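Local coordinates for protein auracyanin A (Chloroflexus aurantiacus, PDB 2AAN) that carries electrons as a monomeric blue copper protein of cupredoxin fold, probably accepting them in soluble form from the membrane-bound alternative complex III, at residues A[85-88]-A[89-93]. Sequence-based numbering, arbitrary orientation.
With SO4 (sulfate ion), chain C.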
loop_
_atom_site.group_PDB
_atom_site.type_symbol
_atom_site.label_atom_id
_atom_site.label_comp_id
_atom_site.label_asym_id
_atom_site.label_seq_id
_atom_site.Cartn_x
_atom_site.Cartn_y
_atom_site.Cartn_z
ATOM N N ASN A 85 9.552 7.443 -3.022
ATOM C CA ASN A 85 8.795 6.271 -2.601
ATOM C C ASN A 85 8.364 5.459 -3.813
ATOM O O ASN A 85 7.321 4.839 -3.789
ATOM C CB ASN A 85 7.568 6.701 -1.755
ATOM C CG ASN A 85 7.010 5.565 -0.822
ATOM O OD1 ASN A 85 7.568 4.470 -0.711
ATOM N ND2 ASN A 85 5.905 5.861 -0.150
ATOM N N TYR A 86 9.176 5.448 -4.873
ATOM C CA TYR A 86 8.806 4.748 -6.107
ATOM C C TYR A 86 7.378 5.096 -6.478
ATOM O O TYR A 86 6.583 4.221 -6.814
ATOM C CB TYR A 86 8.969 3.236 -5.962
ATOM C CG TYR A 86 10.399 2.814 -5.673
ATOM C CD1 TYR A 86 10.786 2.459 -4.400
ATOM C CD2 TYR A 86 11.363 2.787 -6.678
ATOM C CE1 TYR A 86 12.095 2.058 -4.132
ATOM C CE2 TYR A 86 12.688 2.389 -6.418
ATOM C CZ TYR A 86 13.033 2.033 -5.123
ATOM O OH TYR A 86 14.329 1.649 -4.843
ATOM N N LEU A 87 7.058 6.384 -6.428
ATOM C CA LEU A 87 5.709 6.844 -6.773
ATOM C C LEU A 87 5.756 8.107 -7.600
ATOM O O LEU A 87 6.716 8.867 -7.523
ATOM C CB LEU A 87 4.927 7.156 -5.502
ATOM C CG LEU A 87 4.318 5.990 -4.749
ATOM C CD1 LEU A 87 3.702 6.575 -3.493
ATOM C CD2 LEU A 87 3.280 5.269 -5.575
ATOM N N PRO A 88 4.714 8.329 -8.404
ATOM C CA PRO A 88 4.583 9.615 -9.096
ATOM C C PRO A 88 4.199 10.748 -8.153
ATOM O O PRO A 88 3.481 10.540 -7.154
ATOM C CB PRO A 88 3.453 9.366 -10.086
ATOM C CG PRO A 88 2.648 8.331 -9.463
ATOM C CD PRO A 88 3.589 7.432 -8.690
ATOM N N ALA A 89 4.668 11.943 -8.502
ATOM C CA ALA A 89 4.351 13.173 -7.765
ATOM C C ALA A 89 2.864 13.564 -7.958
ATOM O O ALA A 89 2.282 14.241 -7.129
ATOM C CB ALA A 89 5.258 14.289 -8.221
ATOM N N ASP A 90 2.262 13.088 -9.041
ATOM C CA ASP A 90 0.823 13.199 -9.251
ATOM C C ASP A 90 0.096 12.202 -8.338
ATOM O O ASP A 90 0.245 10.952 -8.439
ATOM C CB ASP A 90 0.499 12.964 -10.722
ATOM C CG ASP A 90 -0.991 13.112 -11.056
ATOM O OD1 ASP A 90 -1.840 13.278 -10.149
ATOM O OD2 ASP A 90 -1.299 13.036 -12.267
ATOM N N LYS A 91 -0.680 12.771 -7.422
ATOM C CA LYS A 91 -1.418 11.979 -6.402
ATOM C C LYS A 91 -2.917 11.891 -6.694
ATOM O O LYS A 91 -3.711 11.540 -5.815
ATOM C CB LYS A 91 -1.202 12.578 -4.980
ATOM C CG LYS A 91 0.260 12.799 -4.573
ATOM C CD LYS A 91 1.099 11.510 -4.582
ATOM C CE LYS A 91 2.553 11.789 -4.228
ATOM N NZ LYS A 91 3.487 10.627 -4.407
ATOM N N SER A 92 -3.322 12.165 -7.934
ATOM C CA SER A 92 -4.740 12.139 -8.295
ATOM C C SER A 92 -5.400 10.783 -7.984
ATOM O O SER A 92 -6.527 10.727 -7.549
ATOM C CB SER A 92 -4.930 12.537 -9.775
ATOM O OG SER A 92 -4.365 13.824 -10.054
ATOM N N ASN A 93 -4.677 9.697 -8.164
ATOM C CA ASN A 93 -5.233 8.367 -7.945
ATOM C C ASN A 93 -4.578 7.612 -6.780
ATOM O O ASN A 93 -4.618 6.392 -6.725
ATOM C CB ASN A 93 -5.100 7.559 -9.244
ATOM C CG ASN A 93 -6.021 8.061 -10.326
ATOM O OD1 ASN A 93 -7.216 8.108 -10.136
ATOM N ND2 ASN A 93 -5.466 8.430 -11.458
HETATM S S SO4 C . 7.129 13.208 -11.425
HETATM O O1 SO4 C . 8.300 13.047 -12.268
HETATM O O2 SO4 C . 7.506 13.052 -10.026
HETATM O O3 SO4 C . 6.634 14.555 -11.629
HETATM O O4 SO4 C . 6.174 12.142 -11.663
#
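From Pro88 through Ala89 to Lys91 the loop between helix 67-80 and strand 94-97 bends without regular structure: Pro88 is extended, Ala89 turns the chain back, and the Lys91 side chain comes back over the turn to Pro88. Lys91 NZ donates to Pro88 O at 2.7 Å. The C=O...N angle of this bond is 143°, and the donor is tilted 33° from the carbonyl plane. The bend in the lysine chain at chi2 (-59°), followed by an extended end, brings NZ there; Lys91 CE also lies 3.3 Å from Pro88 O. Leu87 and Lys91 cross at about a right angle, Leu87 CB 3.9 Å from Lys91 NZ, while the leucine reaches inward to Ile61, Ile73 and Ile94. On the proline ring, Pro88 CG meets Asp90 O at 3.7 Å. Asp90 forms an Asx turn: Asp90 OD1 accepts a fairly straight bond from Ser92 N at 2.9 Å, on the anti side and out of the carboxylate plane. Ser92 OG instead uses the syn lone pair of Asp90 OD1, at 2.6 Å. A sulfate, probably from the crystallisation liquor, receives a weak bond from Ala89 N. Because Lys91 NZ also forms a salt bridge with Glu97, the ammonium group joins a loop carbonyl to strand 94-97, and the nearby Glu97 carboxylate would be expected to favour the charged form of the Lys91 ammonium group at this surface.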